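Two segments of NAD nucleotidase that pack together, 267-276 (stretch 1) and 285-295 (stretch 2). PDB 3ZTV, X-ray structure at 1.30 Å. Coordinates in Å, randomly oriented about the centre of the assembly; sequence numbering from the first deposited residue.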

ATOM      1  N   TYR A 267      20.347  19.733 -12.420  1.00  4.77           N
ATOM      2  CA  TYR A 267      21.368  20.767 -12.168  1.00  5.32           C
ATOM      3  C   TYR A 267      21.228  21.992 -13.081  1.00  5.10           C
ATOM      4  O   TYR A 267      22.220  22.506 -13.622  1.00  5.95           O
ATOM      5  CB  TYR A 267      22.792  20.186 -12.239  1.00  7.22           C
ATOM      6  CG  TYR A 267      23.094  19.066 -11.257  1.00  6.63           C
ATOM      7  CD1 TYR A 267      22.265  18.805 -10.170  1.00  7.14           C
ATOM      8  CD2 TYR A 267      24.226  18.277 -11.414  1.00 11.53           C
ATOM      9  CE1 TYR A 267      22.549  17.771  -9.275  1.00  8.66           C
ATOM     10  CE2 TYR A 267      24.525  17.259 -10.521  1.00 11.83           C
ATOM     11  CZ  TYR A 267      23.678  17.009  -9.453  1.00  9.66           C
ATOM     12  OH  TYR A 267      23.954  15.991  -8.561  1.00 12.06           O
ATOM     13  N   SER A 268      19.989  22.456 -13.222  1.00  6.04           N
ATOM     14  CA  SER A 268      19.609  23.631 -14.017  1.00  6.14           C
ATOM     15  C   SER A 268      20.051  23.594 -15.487  1.00  5.80           C
ATOM     16  O   SER A 268      20.187  24.640 -16.106  1.00  6.74           O
ATOM     17  CB  SER A 268      19.980  24.963 -13.319  1.00  6.93           C
ATOM     18  OG  SER A 268      21.367  25.093 -13.060  1.00  8.29           O
ATOM     19  N   ALA A 269      20.197  22.398 -16.062  1.00  5.12           N
ATOM     20  CA  ALA A 269      20.768  22.279 -17.411  1.00  5.59           C
ATOM     21  C   ALA A 269      19.756  22.340 -18.546  1.00  6.08           C
ATOM     22  O   ALA A 269      20.136  22.681 -19.673  1.00  6.83           O
ATOM     23  CB  ALA A 269      21.578  20.996 -17.530  1.00  7.90           C
ATOM     24  N   VAL A 270      18.491  22.024 -18.252  1.00  5.31           N
ATOM     25  CA  VAL A 270      17.488  21.816 -19.302  1.00  5.55           C
ATOM     26  C   VAL A 270      16.163  22.449 -18.941  1.00  5.83           C
ATOM     27  O   VAL A 270      15.722  22.370 -17.785  1.00  6.47           O
ATOM     28  CB  VAL A 270      17.259  20.289 -19.562  1.00  6.55           C
ATOM     29  CG1 VAL A 270      15.949  20.015 -20.331  1.00  6.88           C
ATOM     30  CG2 VAL A 270      18.448  19.702 -20.306  1.00  7.48           C
ATOM     31  N   VAL A 271      15.528  23.068 -19.932  1.00  6.21           N
ATOM     32  CA  VAL A 271      14.113  23.396 -19.850  1.00  5.64           C
ATOM     33  C   VAL A 271      13.376  22.474 -20.817  1.00  5.22           C
ATOM     34  O   VAL A 271      13.624  22.521 -22.028  1.00  6.17           O
ATOM     35  CB  VAL A 271      13.845  24.876 -20.188  1.00  5.72           C
ATOM     36  CG1 VAL A 271      12.348  25.119 -20.414  1.00  7.53           C
ATOM     37  CG2 VAL A 271      14.381  25.787 -19.085  1.00  6.43           C
ATOM     38  N   GLY A 272      12.501  21.621 -20.284  1.00  5.09           N
ATOM     39  CA  GLY A 272      11.682  20.767 -21.131  1.00  5.53           C
ATOM     40  C   GLY A 272      10.478  21.537 -21.646  1.00  5.12           C
ATOM     41  O   GLY A 272       9.897  22.350 -20.937  1.00  6.35           O
ATOM     42  N   ASP A 273      10.096  21.246 -22.884  1.00  5.47           N
ATOM     43  CA  ASP A 273       9.091  22.015 -23.629  1.00  5.21           C
ATOM     44  C   ASP A 273       8.216  21.002 -24.384  1.00  5.69           C
ATOM     45  O   ASP A 273       8.652  20.417 -25.378  1.00  6.79           O
ATOM     46  CB  ASP A 273       9.890  22.918 -24.585  1.00  5.76           C
ATOM     47  CG  ASP A 273       9.045  23.698 -25.585  1.00  7.24           C
ATOM     48  OD1 ASP A 273       7.810  23.569 -25.624  1.00  7.55           O
ATOM     49  OD2 ASP A 273       9.673  24.460 -26.364  1.00  7.97           O
ATOM     50  N   LEU A 274       7.014  20.742 -23.861  1.00  5.58           N
ATOM     51  CA  LEU A 274       6.094  19.745 -24.416  1.00  5.45           C
ATOM     52  C   LEU A 274       4.749  20.393 -24.709  1.00  7.30           C
ATOM     53  O   LEU A 274       4.038  20.805 -23.796  1.00  6.66           O
ATOM     54  CB  LEU A 274       5.917  18.543 -23.463  1.00  7.25           C
ATOM     55  CG  LEU A 274       5.192  17.333 -24.068  1.00  6.93           C
ATOM     56  CD1 LEU A 274       6.133  16.629 -25.027  1.00  8.25           C
ATOM     57  CD2 LEU A 274       4.700  16.363 -22.995  1.00  7.26           C
ATOM     58  N   GLY A 275       4.403  20.467 -25.990  1.00  6.71           N
ATOM     59  CA  GLY A 275       3.095  20.943 -26.406  1.00  7.13           C
ATOM     60  C   GLY A 275       2.133  19.778 -26.463  1.00  7.40           C
ATOM     61  O   GLY A 275       2.418  18.743 -27.079  1.00  8.09           O
ATOM     62  N   VAL A 276       0.995  19.946 -25.794  1.00  7.18           N
ATOM     63  CA  VAL A 276       0.003  18.882 -25.674  1.00  9.80           C
ATOM     64  C   VAL A 276      -1.372  19.355 -26.106  1.00 12.81           C
ATOM     65  O   VAL A 276      -1.865  20.373 -25.617  1.00 15.48           O
ATOM     66  CB  VAL A 276      -0.112  18.376 -24.223  1.00  8.21           C
ATOM     67  CG1 VAL A 276      -1.154  17.254 -24.136  1.00 12.20           C
ATOM     68  CG2 VAL A 276       1.243  17.909 -23.701  1.00  9.98           C
ATOM     69  N   SER A 285      -2.350  14.280 -27.055  1.00  8.27           N
ATOM     70  CA  SER A 285      -1.461  14.067 -28.195  1.00  8.08           C
ATOM     71  C   SER A 285      -0.388  15.147 -28.179  1.00  7.45           C
ATOM     72  O   SER A 285      -0.606  16.244 -27.654  1.00  8.77           O
ATOM     73  CB  SER A 285      -2.233  14.116 -29.510  1.00  9.38           C
ATOM     74  OG  SER A 285      -2.961  15.315 -29.611  1.00 13.88           O
ATOM     75  N   ILE A 286       0.760  14.836 -28.768  1.00  7.29           N
ATOM     76  CA  ILE A 286       1.919  15.728 -28.739  1.00  8.23           C
ATOM     77  C   ILE A 286       2.004  16.606 -29.991  1.00  8.79           C
ATOM     78  O   ILE A 286       1.939  16.107 -31.115  1.00  9.61           O
ATOM     79  CB  ILE A 286       3.222  14.915 -28.593  1.00  7.88           C
ATOM     80  CG1 ILE A 286       3.166  14.041 -27.331  1.00  8.94           C
ATOM     81  CG2 ILE A 286       4.444  15.846 -28.588  1.00  8.37           C
ATOM     82  CD1 ILE A 286       2.751  14.796 -26.071  1.00  9.50           C
ATOM     83  N   THR A 287       2.136  17.913 -29.787  1.00  8.19           N
ATOM     84  CA  THR A 287       2.256  18.868 -30.887  1.00  9.55           C
ATOM     85  C   THR A 287       3.655  19.491 -30.979  1.00  9.56           C
ATOM     86  O   THR A 287       3.998  20.103 -31.991  1.00  9.86           O
ATOM     87  CB  THR A 287       1.237  20.019 -30.742  1.00 10.82           C
ATOM     88  OG1 THR A 287       1.489  20.720 -29.517  1.00 11.00           O
ATOM     89  CG2 THR A 287      -0.187  19.489 -30.726  1.00 14.19           C
ATOM     90  N   ARG A 288       4.455  19.363 -29.922  1.00  7.30           N
ATOM     91  CA  ARG A 288       5.784  19.973 -29.882  1.00  6.95           C
ATOM     92  C   ARG A 288       6.547  19.244 -28.791  1.00  6.53           C
ATOM     93  O   ARG A 288       5.971  18.941 -27.745  1.00  6.31           O
ATOM     94  CB  ARG A 288       5.682  21.469 -29.559  1.00  7.33           C
ATOM     95  CG  ARG A 288       7.031  22.185 -29.400  1.00  7.49           C
ATOM     96  CD  ARG A 288       6.842  23.670 -29.108  1.00  8.31           C
ATOM     97  NE  ARG A 288       6.116  23.878 -27.862  1.00  8.41           N
ATOM     98  CZ  ARG A 288       4.843  24.256 -27.770  1.00  8.23           C
ATOM     99  NH1 ARG A 288       4.117  24.464 -28.859  1.00  9.28           N
ATOM    100  NH2 ARG A 288       4.279  24.401 -26.582  1.00  8.65           N
ATOM    101  N   LYS A 289       7.822  18.946 -29.021  1.00  6.87           N
ATOM    102  CA  LYS A 289       8.622  18.226 -28.037  1.00  7.43           C
ATOM    103  C   LYS A 289      10.085  18.619 -28.203  1.00  8.49           C
ATOM    104  O   LYS A 289      10.759  18.172 -29.133  1.00  9.71           O
ATOM    105  CB  LYS A 289       8.431  16.709 -28.172  1.00  8.39           C
ATOM    106  CG  LYS A 289       8.417  16.173 -29.606  1.00  8.53           C
ATOM    107  CD  LYS A 289       8.262  14.659 -29.610  1.00 10.48           C
ATOM    108  CE  LYS A 289       8.330  14.088 -31.022  1.00 15.50           C
ATOM    109  NZ  LYS A 289       9.691  14.225 -31.613  1.00 20.22           N
ATOM    110  N   ILE A 290      10.561  19.479 -27.312  1.00  6.94           N
ATOM    111  CA  ILE A 290      11.935  19.971 -27.366  1.00  8.30           C
ATOM    112  C   ILE A 290      12.558  19.990 -25.976  1.00  7.59           C
ATOM    113  O   ILE A 290      12.086  20.705 -25.090  1.00  7.99           O
ATOM    114  CB  ILE A 290      12.011  21.397 -27.918  1.00  7.96           C
ATOM    115  CG1 ILE A 290      11.210  21.530 -29.215  1.00  9.86           C
ATOM    116  CG2 ILE A 290      13.472  21.805 -28.133  1.00 10.35           C
ATOM    117  CD1 ILE A 290      11.018  22.975 -29.664  1.00 13.71           C
ATOM    118  N   PRO A 291      13.605  19.185 -25.764  1.00  8.05           N
ATOM    119  CA  PRO A 291      14.405  19.337 -24.545  1.00  7.36           C
ATOM    120  C   PRO A 291      15.504  20.384 -24.769  1.00  6.67           C
ATOM    121  O   PRO A 291      16.505  20.093 -25.438  1.00 10.54           O
ATOM    122  CB  PRO A 291      15.013  17.946 -24.359  1.00  8.60           C
ATOM    123  CG  PRO A 291      15.135  17.405 -25.755  1.00  9.97           C
ATOM    124  CD  PRO A 291      14.067  18.062 -26.600  1.00 10.77           C
ATOM    125  N   HIS A 292      15.320  21.593 -24.241  1.00  5.82           N
ATOM    126  CA  HIS A 292      16.288  22.676 -24.465  1.00  5.35           C
ATOM    127  C   HIS A 292      17.470  22.575 -23.511  1.00  6.96           C
ATOM    128  O   HIS A 292      17.314  22.786 -22.303  1.00  7.02           O
ATOM    129  CB  HIS A 292      15.641  24.040 -24.232  1.00  5.94           C
ATOM    130  CG  HIS A 292      14.526  24.371 -25.178  1.00  6.56           C
ATOM    131  ND1 HIS A 292      13.199  24.099 -24.915  1.00 10.08           N
ATOM    132  CD2 HIS A 292      14.548  24.988 -26.383  1.00  6.66           C
ATOM    133  CE1 HIS A 292      12.453  24.522 -25.924  1.00  5.95           C
ATOM    134  NE2 HIS A 292      13.250  25.074 -26.823  1.00 10.86           N
ATOM    135  N   VAL A 293      18.657  22.285 -24.041  1.00  5.98           N
ATOM    136  CA  VAL A 293      19.874  22.332 -23.234  1.00  6.51           C
ATOM    137  C   VAL A 293      20.411  23.761 -23.218  1.00  5.76           C
ATOM    138  O   VAL A 293      20.659  24.368 -24.269  1.00  6.27           O
ATOM    139  CB  VAL A 293      20.946  21.372 -23.766  1.00  7.33           C
ATOM    140  CG1 VAL A 293      22.252  21.541 -22.995  1.00  9.50           C
ATOM    141  CG2 VAL A 293      20.466  19.947 -23.657  1.00  8.01           C
ATOM    142  N   LEU A 294      20.586  24.305 -22.016  1.00  6.07           N
ATOM    143  CA  LEU A 294      21.015  25.680 -21.821  1.00  7.47           C
ATOM    144  C   LEU A 294      22.534  25.718 -21.798  1.00  7.11           C
ATOM    145  O   LEU A 294      23.151  25.165 -20.888  1.00  7.36           O
ATOM    146  CB  LEU A 294      20.448  26.204 -20.501  1.00  6.69           C
ATOM    147  CG  LEU A 294      18.932  26.022 -20.339  1.00  7.47           C
ATOM    148  CD1 LEU A 294      18.507  26.394 -18.926  1.00  8.61           C
ATOM    149  CD2 LEU A 294      18.161  26.831 -21.380  1.00  9.53           C
ATOM    150  N   MET A 295      23.141  26.372 -22.784  1.00  7.06           N
ATOM    151  CA  MET A 295      24.591  26.317 -22.956  1.00  7.32           C
ATOM    152  C   MET A 295      25.198  27.695 -23.192  1.00  8.86           C
ATOM    153  O   MET A 295      24.600  28.542 -23.858  1.00  9.38           O
ATOM    154  CB  MET A 295      24.927  25.378 -24.122  1.00  8.17           C
ATOM    155  CG  MET A 295      26.408  25.029 -24.274  1.00  9.09           C
ATOM    156  SD  MET A 295      26.701  23.830 -25.591  1.00 11.56           S
ATOM    157  CE  MET A 295      25.891  22.400 -24.878  1.00 11.35           C
TER
HETATM  158  O   HOH W   1       5.668  23.989 -24.006  1.00  8.40           O

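The two stretches form an antiparallel β ladder: the axes of strands 270-276 and 288-295 run at 175° to one another and approach to 4.5 Å. Together they bury 812 Å², and the side chains of paired residues lie on the same face of the sheet.

At the start of stretch 2, Ser-285 contributes through its backbone, its CB pointing away from stretch 1; its O receives a CA-H...O contact from Val-276 CA at 3.4 Å. Ile-286 is opposite Val-276 in a non-hydrogen-bonded pair (CA-CA 4.8 Å). The end of its side chain comes nearer than its CB direction suggests, so that Ile-286 CD1 lies 4.0 Å from Leu-274 CD2 and 4.2 Å from Val-276 CG2, a small apolar cluster.

Thr-287 marks a corner in the chain. Its N donates to Gly-275 O (2.8 Å, 171°), while the next residue supplies Arg-288 O to Gly-275 N (2.8 Å, 154°). Gly-275 therefore bonds to two successive residues, and the register shifts by one between it and Val-276: a β bulge. The absence of a side chain matters here, since an ideal CB on Gly-275 would sit 2.6 Å from Thr-287 OG1, a clash, and 3.1 Å from Arg-288 CB.

The space beside this glycine is used by Arg-288, whose guanidinium has Gly-275 CA over one face. With chi3 at 61° (p) after two t torsions, the side chain brings Arg-288 NE to 2.8 Å from Asp-273 OD1. The N-H...O angle of 169° makes this a nearly linear hydrogen bond within a salt bridge, and the carboxylate oxygen lies near the guanidinium plane. Water 1 reinforces the pairing, donating to Asp-273 OD1 (2.7 Å) and accepting from Arg-288 NH2 (3.0 Å).

Lys-289 turns its CB to the face carrying Leu-274, and Lys-289 CB packs 3.9 Å from Leu-274 CD1; the end of the lysine leads away. Ile-290 continues the regular register in a hydrogen-bonded pair with Asp-273. The bond from Ile-290 N to Asp-273 O is good (2.9 Å, 172°), but its return partner, Asp-273 N to Ile-290 O, is weak: 3.0 Å is short enough, yet the angle is only 122°.

Pro-291 has no amide hydrogen to donate, and falls at a non-hydrogen-bonded position opposite Gly-272 (CA-CA 4.6 Å), where none is required by the ladder. His-292 then closes a hydrogen-bonded pair with Val-271: His-292 N reaches Val-271 O at 2.9 Å, and Val-271 N reaches His-292 O at 3.0 Å. The imidazole adds a weak bond from His-292 ND1 to the same Val-271 O (3.3 Å, 142°), which lies at the ring edge.

Val-293 meets Val-270 through their CG2 atoms, 3.9 Å apart. Finally, Leu-294 N donates to Ala-269 O at 2.9 Å and 179°, while Leu-294 CD1 approaches Val-271 CG2 at 4.2 Å. Met-295 makes no contact with stretch 1.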